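Long-range contacts in mannan endo-1,4-beta-mannosidase (Cryptopygus antarcticus, PDB 4OOZ), which hydrolyses internal beta-1,4-mannosidic linkages in the polysaccharide backbones of mannans, galactomannans and glucomannans, releasing mostly short mannooligosaccharides: residues A[42-47]-A[63-68]; A[70-75]-A[123-128]; A[341-346]-A[355-360]. All coordinates share one frame; numbering follows the deposited sequence.

How the interactions relate
All three contacts lie on one side of a (beta/alpha)8 barrel of glycosyl hydrolase family 5. Interactions 1 and 2, with centres 10 Å apart, share helix 58-74: V72 reaches back to interaction 1, its CG2 3.7 Å from V42 CG2. Interaction 3, centred 11 Å from interaction 1, is joined to it by a probable hydrogen bond of 2.6 Å from F343 N to N43 O. Interactions 2 and 3, 13 Å apart, meet where helix 353-360 packs on the end of helix 58-74. Interaction 3 touches the bound mannose through W341, the side chain of W46 in interaction 1 comes within about 6 Å of a sugar, and interaction 2 is remote from the substrate sites.

Interaction 1 of 3, residues A[42-47]-A[63-68]; sequences VNFAWR and PALKDW
One face of the F44 ring is taken by W68, which meets it twice. The methylene CB of W68 sits over the face as a CH-pi contact, 3.8 Å from the ring centroid, and the indole turns its six-membered edge toward the same ring. This is an edge-to-face pair with planes at 73° and centroids of F44 and W68 5.4 Å apart. A64 O lies over one indole face, toward its rim. At the indole edge, in its plane, lies W46 O, which also takes a hydrogen bond from N344 ND2. The flat guanidinium of R47 carries the methyl of A64 over one face, with A64 CB 3.7 Å from R47 NE, while W68 CZ2 lies at its edge, near its plane.

These side chains fasten helix 58-74 against the end of strand 35-45 in a beta-alpha-beta crossover, whose return strand 79-86 runs parallel to the first, as in the (beta/alpha)8 barrel of this glycosidase family. F44 suits the barrel-helix interface because its broad apolar ring also touches A80 and V82 of the return strand and I69 and V72 of the helix. L65 adds a branched end, its CD2 4.0 Å from F44 CD2 and 3.8 Å from R47 CB.

Near the surface R47 does mixed work. Its CG stands anti to the backbone N (chi1 160°), and the chain bends at chi2, which carries the guanidinium over A64 while the aliphatic CB and CD pass W68 CH2. A small alanine lets the flat group lie close to the helix. The backbone N of R47 is bonded to D52 OD2.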
loop_
_atom_site.group_PDB
_atom_site.type_symbol
_atom_site.label_atom_id
_atom_site.label_comp_id
_atom_site.label_asym_id
_atom_site.label_seq_id
_atom_site.Cartn_x
_atom_site.Cartn_y
_atom_site.Cartn_z
ATOM N N VAL A 42 -1.024 -9.921 -6.070
ATOM C CA VAL A 42 -0.841 -10.454 -4.729
ATOM C C VAL A 42 -0.019 -9.533 -3.851
ATOM O O VAL A 42 0.657 -8.625 -4.332
ATOM C CB VAL A 42 -0.131 -11.820 -4.755
ATOM C CG1 VAL A 42 -0.863 -12.791 -5.652
ATOM C CG2 VAL A 42 1.307 -11.653 -5.221
ATOM N N ASN A 43 -0.082 -9.777 -2.552
ATOM C CA ASN A 43 0.931 -9.261 -1.656
ATOM C C ASN A 43 2.087 -10.248 -1.619
ATOM O O ASN A 43 1.892 -11.412 -1.284
ATOM C CB ASN A 43 0.373 -9.047 -0.249
ATOM C CG ASN A 43 -0.378 -7.744 -0.110
ATOM O OD1 ASN A 43 0.176 -6.744 0.344
ATOM N ND2 ASN A 43 -1.651 -7.749 -0.489
ATOM N N PHE A 44 3.280 -9.811 -2.006
ATOM C CA PHE A 44 4.463 -10.542 -1.591
ATOM C C PHE A 44 4.507 -10.301 -0.107
ATOM O O PHE A 44 4.663 -11.217 0.697
ATOM C CB PHE A 44 5.756 -10.036 -2.240
ATOM C CG PHE A 44 5.875 -10.327 -3.704
ATOM C CD1 PHE A 44 4.906 -11.051 -4.375
ATOM C CD2 PHE A 44 6.980 -9.880 -4.409
ATOM C CE1 PHE A 44 5.034 -11.310 -5.727
ATOM C CE2 PHE A 44 7.113 -10.134 -5.755
ATOM C CZ PHE A 44 6.139 -10.849 -6.418
ATOM N N ALA A 45 4.321 -9.022 0.213
ATOM C CA ALA A 45 4.611 -8.426 1.506
ATOM C C ALA A 45 6.094 -8.582 1.836
ATOM O O ALA A 45 6.763 -7.586 2.102
ATOM C CB ALA A 45 3.740 -9.018 2.581
ATOM N N TRP A 46 6.608 -9.812 1.798
ATOM C CA TRP A 46 8.037 -10.051 1.990
ATOM C C TRP A 46 8.488 -11.470 1.661
ATOM O O TRP A 46 7.682 -12.391 1.527
ATOM C CB TRP A 46 8.443 -9.731 3.433
ATOM C CG TRP A 46 7.741 -10.544 4.473
ATOM C CD1 TRP A 46 8.085 -11.790 4.909
ATOM C CD2 TRP A 46 6.589 -10.158 5.227
ATOM N NE1 TRP A 46 7.211 -12.209 5.882
ATOM C CE2 TRP A 46 6.287 -11.221 6.101
ATOM C CE3 TRP A 46 5.783 -9.017 5.250
ATOM C CZ2 TRP A 46 5.205 -11.182 6.978
ATOM C CZ3 TRP A 46 4.713 -8.977 6.122
ATOM C CH2 TRP A 46 4.433 -10.052 6.974
ATOM N N ARG A 47 9.801 -11.618 1.523
ATOM C CA ARG A 47 10.465 -12.916 1.530
ATOM C C ARG A 47 11.123 -13.087 2.891
ATOM O O ARG A 47 10.935 -14.099 3.564
ATOM C CB ARG A 47 11.496 -13.013 0.405
ATOM C CG ARG A 47 12.540 -14.093 0.597
ATOM C CD ARG A 47 11.983 -15.483 0.370
ATOM N NE ARG A 47 13.040 -16.492 0.383
ATOM C CZ ARG A 47 12.850 -17.779 0.111
ATOM N NH1 ARG A 47 11.638 -18.221 -0.206
ATOM N NH2 ARG A 47 13.872 -18.626 0.147
ATOM N N PRO A 63 16.352 -13.497 -5.782
ATOM C CA PRO A 63 15.915 -14.582 -6.669
ATOM C C PRO A 63 14.473 -15.014 -6.415
ATOM O O PRO A 63 13.692 -15.142 -7.364
ATOM C CB PRO A 63 16.891 -15.724 -6.340
ATOM C CG PRO A 63 17.570 -15.319 -5.064
ATOM C CD PRO A 63 17.616 -13.832 -5.109
ATOM N N ALA A 64 14.129 -15.218 -5.147
ATOM C CA ALA A 64 12.781 -15.621 -4.773
ATOM C C ALA A 64 11.753 -14.581 -5.205
ATOM O O ALA A 64 10.751 -14.922 -5.825
ATOM C CB ALA A 64 12.692 -15.858 -3.277
ATOM N N LEU A 65 12.009 -13.317 -4.880
ATOM C CA LEU A 65 11.091 -12.234 -5.225
ATOM C C LEU A 65 10.862 -12.148 -6.733
ATOM O O LEU A 65 9.724 -12.020 -7.196
ATOM C CB LEU A 65 11.617 -10.898 -4.701
ATOM C CG LEU A 65 11.691 -10.732 -3.184
ATOM C CD1 LEU A 65 12.197 -9.346 -2.831
ATOM C CD2 LEU A 65 10.336 -10.987 -2.544
ATOM N N LYS A 66 11.949 -12.221 -7.492
ATOM C CA LYS A 66 11.870 -12.213 -8.945
ATOM C C LYS A 66 10.996 -13.360 -9.450
ATOM O O LYS A 66 10.085 -13.154 -10.263
ATOM C CB LYS A 66 13.268 -12.307 -9.556
ATOM C CG LYS A 66 14.174 -11.126 -9.246
ATOM C CD LYS A 66 15.513 -11.281 -9.947
ATOM C CE LYS A 66 16.531 -10.265 -9.453
ATOM N NZ LYS A 66 16.159 -8.867 -9.797
ATOM N N ASP A 67 11.272 -14.564 -8.960
ATOM C CA ASP A 67 10.482 -15.738 -9.325
ATOM C C ASP A 67 8.996 -15.547 -9.008
ATOM O O ASP A 67 8.112 -15.974 -9.763
ATOM C CB ASP A 67 11.019 -16.974 -8.607
ATOM C CG ASP A 67 10.107 -18.172 -8.750
ATOM O OD1 ASP A 67 10.228 -18.893 -9.763
ATOM O OD2 ASP A 67 9.272 -18.394 -7.849
ATOM N N TRP A 68 8.728 -14.900 -7.881
ATOM C CA TRP A 68 7.364 -14.601 -7.483
ATOM C C TRP A 68 6.710 -13.659 -8.487
ATOM O O TRP A 68 5.541 -13.829 -8.832
ATOM C CB TRP A 68 7.334 -13.995 -6.083
ATOM C CG TRP A 68 7.644 -14.971 -5.006
ATOM C CD1 TRP A 68 7.885 -16.304 -5.153
ATOM C CD2 TRP A 68 7.748 -14.694 -3.607
ATOM N NE1 TRP A 68 8.135 -16.876 -3.928
ATOM C CE2 TRP A 68 8.057 -15.908 -2.965
ATOM C CE3 TRP A 68 7.611 -13.536 -2.835
ATOM C CZ2 TRP A 68 8.229 -15.996 -1.586
ATOM C CZ3 TRP A 68 7.784 -13.627 -1.469
ATOM C CH2 TRP A 68 8.090 -14.848 -0.858
#

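Interaction 2 of 3, residues A[70-75]-A[123-128]; sequences NKVKAS and QNVFLI
The backbones come nearest where K73, in the last turn of helix 58-74, faces Q123, with K73 CA 6.6 Å from Q123 CA. Q123 is the first residue to leave helical geometry after helix 109-122, and that helix ends in a Schellman motif with N124 as its C-prime residue. N124 adopts positive phi (53°), a conformation that asparagine tolerates better than most residues, and V125 N closes the motif by bonding back to A120 O. Within the (beta/alpha)8 barrel, the contact sets the end of helix 58-74 against the turn that links the next barrel helix, 109-122, to strand 126-133.

K73 lays its long aliphatic chain along this turn. A turn at chi2 (54°) lets the methylenes run past the Q123 carbonyl, K73 CG being 3.2 Å from Q123 O, and CE continues to N124 CB at 4.1 Å. A lysine suits the place because its run of methylenes can pack along the turn, with NZ ending beside N124. N70 and Q123 approach obliquely, their amide planes turned 57° apart. N70 OD1 is already bonded to Y119 OH of helix 109-122, and its approach to Q123 NE2 is too poorly angled for a hydrogen bond.

Deeper in, beta-branched residues give compact apolar surfaces: V72 CG1 meets V125 CG2 at 3.8 Å, and the same methyl of V125 lies 4.1 Å from K73 CB. At the helix end K71 O accepts from both S75 N and S75 OG, which arrive from opposite faces of its carbonyl plane.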
loop_
_atom_site.group_PDB
_atom_site.type_symbol
_atom_site.label_atom_id
_atom_site.label_comp_id
_atom_site.label_asym_id
_atom_site.label_seq_id
_atom_site.Cartn_x
_atom_site.Cartn_y
_atom_site.Cartn_z
ATOM N N ASN A 70 7.476 -13.574 -11.571
ATOM C CA ASN A 70 7.179 -14.503 -12.660
ATOM C C ASN A 70 5.817 -15.167 -12.489
ATOM O O ASN A 70 4.978 -15.098 -13.383
ATOM C CB ASN A 70 8.254 -15.585 -12.773
ATOM C CG ASN A 70 9.558 -15.059 -13.322
ATOM O OD1 ASN A 70 9.721 -13.857 -13.526
ATOM N ND2 ASN A 70 10.499 -15.961 -13.568
ATOM N N LYS A 71 5.606 -15.810 -11.343
ATOM C CA LYS A 71 4.331 -16.470 -11.064
ATOM C C LYS A 71 3.160 -15.499 -11.211
ATOM O O LYS A 71 2.126 -15.828 -11.808
ATOM C CB LYS A 71 4.338 -17.074 -9.659
ATOM C CG LYS A 71 5.105 -18.380 -9.547
ATOM C CD LYS A 71 5.338 -18.761 -8.094
ATOM C CE LYS A 71 5.885 -20.174 -7.979
ATOM N NZ LYS A 71 7.041 -20.397 -8.889
ATOM N N VAL A 72 3.343 -14.299 -10.667
ATOM C CA VAL A 72 2.349 -13.240 -10.766
ATOM C C VAL A 72 1.949 -12.986 -12.214
ATOM O O VAL A 72 0.764 -12.984 -12.538
ATOM C CB VAL A 72 2.865 -11.926 -10.134
ATOM C CG1 VAL A 72 2.106 -10.722 -10.676
ATOM C CG2 VAL A 72 2.761 -11.995 -8.620
ATOM N N LYS A 73 2.929 -12.793 -13.091
ATOM C CA LYS A 73 2.606 -12.500 -14.483
ATOM C C LYS A 73 1.995 -13.699 -15.200
ATOM O O LYS A 73 1.010 -13.557 -15.927
ATOM C CB LYS A 73 3.842 -12.026 -15.245
ATOM C CG LYS A 73 3.513 -11.550 -16.650
ATOM C CD LYS A 73 2.421 -10.488 -16.612
ATOM C CE LYS A 73 1.867 -10.190 -17.996
ATOM N NZ LYS A 73 0.762 -9.189 -17.946
ATOM N N ALA A 74 2.580 -14.875 -14.999
ATOM C CA ALA A 74 2.098 -16.088 -15.653
ATOM C C ALA A 74 0.645 -16.375 -15.287
ATOM O O ALA A 74 -0.109 -16.918 -16.091
ATOM C CB ALA A 74 2.978 -17.270 -15.293
ATOM N N SER A 75 0.254 -15.996 -14.075
ATOM C CA SER A 75 -1.131 -16.161 -13.650
ATOM C C SER A 75 -2.026 -15.041 -14.172
ATOM O O SER A 75 -3.228 -15.026 -13.910
ATOM C CB SER A 75 -1.215 -16.231 -12.131
ATOM O OG SER A 75 -0.511 -17.360 -11.661
ATOM N N GLN A 123 8.781 -7.944 -16.669
ATOM C CA GLN A 123 7.694 -8.917 -16.606
ATOM C C GLN A 123 6.314 -8.254 -16.589
ATOM O O GLN A 123 5.323 -8.885 -16.222
ATOM C CB GLN A 123 7.855 -9.814 -15.378
ATOM C CG GLN A 123 9.027 -10.769 -15.473
ATOM C CD GLN A 123 8.706 -12.021 -16.264
ATOM O OE1 GLN A 123 7.667 -12.110 -16.912
ATOM N NE2 GLN A 123 9.610 -12.993 -16.226
ATOM N N ASN A 124 6.263 -6.988 -16.995
ATOM C CA ASN A 124 5.017 -6.224 -17.063
ATOM C C ASN A 124 4.229 -6.238 -15.757
ATOM O O ASN A 124 3.019 -6.450 -15.759
ATOM C CB ASN A 124 4.138 -6.749 -18.201
ATOM C CG ASN A 124 4.690 -6.406 -19.568
ATOM O OD1 ASN A 124 5.054 -5.261 -19.831
ATOM N ND2 ASN A 124 4.763 -7.400 -20.446
ATOM N N VAL A 125 4.924 -6.011 -14.647
ATOM C CA VAL A 125 4.299 -6.051 -13.330
ATOM C C VAL A 125 4.555 -4.763 -12.553
ATOM O O VAL A 125 5.688 -4.313 -12.451
ATOM C CB VAL A 125 4.810 -7.254 -12.509
ATOM C CG1 VAL A 125 4.531 -7.062 -11.029
ATOM C CG2 VAL A 125 4.186 -8.545 -13.016
ATOM N N PHE A 126 3.495 -4.169 -12.018
ATOM C CA PHE A 126 3.632 -2.985 -11.181
ATOM C C PHE A 126 3.970 -3.372 -9.750
ATOM O O PHE A 126 3.659 -4.476 -9.307
ATOM C CB PHE A 126 2.353 -2.148 -11.205
ATOM C CG PHE A 126 2.069 -1.515 -12.533
ATOM C CD1 PHE A 126 2.835 -0.455 -12.985
ATOM C CD2 PHE A 126 1.032 -1.973 -13.327
ATOM C CE1 PHE A 126 2.579 0.132 -14.205
ATOM C CE2 PHE A 126 0.770 -1.388 -14.550
ATOM C CZ PHE A 126 1.544 -0.335 -14.989
ATOM N N LEU A 127 4.606 -2.454 -9.030
ATOM C CA LEU A 127 4.953 -2.685 -7.635
ATOM C C LEU A 127 4.430 -1.567 -6.747
ATOM O O LEU A 127 4.484 -0.395 -7.111
ATOM C CB LEU A 127 6.470 -2.817 -7.474
ATOM C CG LEU A 127 7.096 -4.110 -7.998
ATOM C CD1 LEU A 127 8.601 -4.084 -7.856
ATOM C CD2 LEU A 127 6.530 -5.294 -7.251
ATOM N N ILE A 128 3.915 -1.938 -5.582
ATOM C CA ILE A 128 3.513 -0.961 -4.582
ATOM C C ILE A 128 4.432 -1.059 -3.365
ATOM O O ILE A 128 4.292 -1.958 -2.534
ATOM C CB ILE A 128 2.051 -1.161 -4.153
ATOM C CG1 ILE A 128 1.124 -1.021 -5.366
ATOM C CG2 ILE A 128 1.678 -0.160 -3.065
ATOM C CD1 ILE A 128 -0.350 -1.062 -5.034
#

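Interaction 3 of 3, residues A[341-346]-A[355-360]; sequences WQFNSG and NQMYGM. With BMA (beta-D-mannopyranose), chain G.
Q356, reaching out from helix 353-360, gives its amide NE2 to two successive backbone carbonyls, W341 O at 2.7 Å and Q342 O at 3.2 Å. Both bonds are weak, the first bent to 120°, yet together they offer acceptors to the buried amide nitrogen. A glutamine suits this place: its chain, extended beyond CG, spans the distance from helix to loop. Beside it, M357 CG approaches the edge of the F343 ring, 4.1 Å from CE1, an apolar contact in which flexible methionine fits a flat partner.

The loop has a polar bond of its own: N344 OD1 accepts from G346 N at 2.8 Å in its carbonyl plane, forming an Asx turn. S345 OG is hydrogen-bonded to Y353 N at the start of helix 353-360.

W341 is a substrate-binding residue. The bound mannose stands edge-on over one indole face, its O5 3.1 Å from W341 CZ2, C6 by NE1 and O1 by CH2, while Q342 CB backs the other face. Replacing W341 by an alanine is likely to take away the face against which O5 and C6 lie, leaving that edge of the mannose without its aromatic partner. The chemistry thus divides the work: the indole face meets the sugar edge of O5, C6 and O1, whereas E181 OE2, E312 OE1 and D348 O bind the mannose by hydrogen bonds, E181 and E312 being the probable catalytic pair.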
loop_
_atom_site.group_PDB
_atom_site.type_symbol
_atom_site.label_atom_id
_atom_site.label_comp_id
_atom_site.label_asym_id
_atom_site.label_seq_id
_atom_site.Cartn_x
_atom_site.Cartn_y
_atom_site.Cartn_z
ATOM N N TRP A 341 -3.861 -11.804 0.034
ATOM C CA TRP A 341 -2.897 -11.602 1.092
ATOM C C TRP A 341 -1.810 -12.663 1.126
ATOM O O TRP A 341 -2.068 -13.866 1.107
ATOM C CB TRP A 341 -3.552 -11.520 2.459
ATOM C CG TRP A 341 -2.492 -11.464 3.507
ATOM C CD1 TRP A 341 -2.227 -12.408 4.450
ATOM C CD2 TRP A 341 -1.485 -10.449 3.663
ATOM N NE1 TRP A 341 -1.145 -12.033 5.208
ATOM C CE2 TRP A 341 -0.672 -10.833 4.746
ATOM C CE3 TRP A 341 -1.205 -9.246 3.006
ATOM C CZ2 TRP A 341 0.397 -10.058 5.190
ATOM C CZ3 TRP A 341 -0.139 -8.479 3.449
ATOM C CH2 TRP A 341 0.647 -8.889 4.531
ATOM N N GLN A 342 -0.592 -12.136 1.207
ATOM C CA GLN A 342 0.703 -12.802 1.126
ATOM C C GLN A 342 0.887 -14.083 0.334
ATOM O O GLN A 342 0.347 -15.151 0.629
ATOM C CB GLN A 342 1.244 -13.020 2.533
ATOM C CG GLN A 342 2.469 -12.168 2.680
ATOM C CD GLN A 342 3.087 -12.151 4.030
ATOM O OE1 GLN A 342 2.427 -12.360 5.041
ATOM N NE2 GLN A 342 4.379 -11.878 4.059
ATOM N N PHE A 343 1.770 -13.913 -0.643
ATOM C CA PHE A 343 2.204 -14.898 -1.617
ATOM C C PHE A 343 3.184 -15.923 -1.057
ATOM O O PHE A 343 3.400 -16.971 -1.661
ATOM C CB PHE A 343 2.840 -14.158 -2.801
ATOM C CG PHE A 343 2.917 -14.959 -4.071
ATOM C CD1 PHE A 343 1.778 -15.213 -4.818
ATOM C CD2 PHE A 343 4.137 -15.416 -4.542
ATOM C CE1 PHE A 343 1.850 -15.931 -5.995
ATOM C CE2 PHE A 343 4.218 -16.134 -5.722
ATOM C CZ PHE A 343 3.073 -16.393 -6.450
ATOM N N ASN A 344 3.792 -15.622 0.087
ATOM C CA ASN A 344 4.760 -16.548 0.674
ATOM C C ASN A 344 4.088 -17.629 1.504
ATOM O O ASN A 344 4.755 -18.498 2.057
ATOM C CB ASN A 344 5.804 -15.803 1.520
ATOM C CG ASN A 344 5.221 -15.131 2.754
ATOM O OD1 ASN A 344 4.258 -15.603 3.362
ATOM N ND2 ASN A 344 5.839 -14.029 3.150
ATOM N N SER A 345 2.767 -17.531 1.612
ATOM C CA SER A 345 1.921 -18.541 2.244
ATOM C C SER A 345 2.083 -18.620 3.757
ATOM O O SER A 345 1.794 -19.655 4.356
ATOM C CB SER A 345 2.193 -19.921 1.637
ATOM O OG SER A 345 2.375 -19.838 0.236
ATOM N N GLY A 346 2.522 -17.533 4.379
ATOM C CA GLY A 346 2.796 -17.557 5.806
ATOM C C GLY A 346 1.987 -16.578 6.637
ATOM O O GLY A 346 1.601 -15.506 6.169
ATOM N N ASN A 355 -3.144 -21.189 -4.880
ATOM C CA ASN A 355 -4.532 -20.739 -4.920
ATOM C C ASN A 355 -4.639 -19.266 -5.325
ATOM O O ASN A 355 -5.480 -18.914 -6.130
ATOM C CB ASN A 355 -5.220 -20.952 -3.578
ATOM C CG ASN A 355 -6.732 -20.983 -3.709
ATOM O OD1 ASN A 355 -7.275 -21.691 -4.556
ATOM N ND2 ASN A 355 -7.416 -20.196 -2.889
ATOM N N GLN A 356 -3.788 -18.413 -4.746
ATOM C CA GLN A 356 -3.474 -17.070 -5.281
ATOM C C GLN A 356 -3.274 -17.029 -6.801
ATOM O O GLN A 356 -3.783 -16.159 -7.496
ATOM C CB GLN A 356 -2.225 -16.517 -4.588
ATOM C CG GLN A 356 -2.500 -15.345 -3.745
ATOM C CD GLN A 356 -1.534 -15.215 -2.586
ATOM O OE1 GLN A 356 -0.358 -15.562 -2.724
ATOM N NE2 GLN A 356 -1.982 -14.566 -1.494
ATOM N N MET A 357 -2.454 -17.926 -7.325
ATOM C CA MET A 357 -2.223 -17.952 -8.772
ATOM C C MET A 357 -3.533 -18.248 -9.480
ATOM O O MET A 357 -3.878 -17.597 -10.470
ATOM C CB MET A 357 -1.157 -18.991 -9.146
ATOM C CG MET A 357 0.266 -18.562 -8.774
ATOM S SD MET A 357 1.553 -19.643 -9.445
ATOM C CE MET A 357 1.091 -21.211 -8.713
ATOM N N TYR A 358 -4.274 -19.212 -8.935
ATOM C CA TYR A 358 -5.562 -19.628 -9.491
ATOM C C TYR A 358 -6.535 -18.459 -9.582
ATOM O O TYR A 358 -7.157 -18.230 -10.620
ATOM C CB TYR A 358 -6.183 -20.745 -8.647
ATOM C CG TYR A 358 -7.500 -21.260 -9.184
ATOM C CD1 TYR A 358 -7.593 -21.763 -10.474
ATOM C CD2 TYR A 358 -8.650 -21.245 -8.402
ATOM C CE1 TYR A 358 -8.790 -22.236 -10.973
ATOM C CE2 TYR A 358 -9.854 -21.719 -8.894
ATOM C CZ TYR A 358 -9.917 -22.213 -10.180
ATOM O OH TYR A 358 -11.112 -22.685 -10.676
ATOM N N GLY A 359 -6.660 -17.729 -8.481
ATOM C CA GLY A 359 -7.522 -16.568 -8.426
ATOM C C GLY A 359 -7.075 -15.509 -9.407
ATOM O O GLY A 359 -7.899 -14.880 -10.062
ATOM N N MET A 360 -5.768 -15.307 -9.524
ATOM C CA MET A 360 -5.274 -14.337 -10.498
ATOM C C MET A 360 -5.613 -14.729 -11.932
ATOM O O MET A 360 -5.708 -13.866 -12.808
ATOM C CB MET A 360 -3.770 -14.172 -10.367
ATOM C CG MET A 360 -3.336 -13.546 -9.071
ATOM S SD MET A 360 -1.548 -13.567 -8.971
ATOM C CE MET A 360 -1.163 -12.223 -10.073
HETATM C C1 BMA G . -0.779 -7.330 7.731
HETATM C C2 BMA G . -1.853 -6.610 8.490
HETATM C C3 BMA G . -2.169 -7.388 9.745
HETATM C C4 BMA G . -2.538 -8.839 9.411
HETATM C C5 BMA G . -1.522 -9.488 8.452
HETATM C C6 BMA G . -2.055 -10.780 7.875
HETATM O O1 BMA G . -0.583 -6.594 6.559
HETATM O O2 BMA G . -3.046 -6.621 7.720
HETATM O O3 BMA G . -3.237 -6.785 10.472
HETATM O O4 BMA G . -2.592 -9.606 10.608
HETATM O O5 BMA G . -1.234 -8.603 7.351
HETATM O O6 BMA G . -3.173 -11.204 8.644
#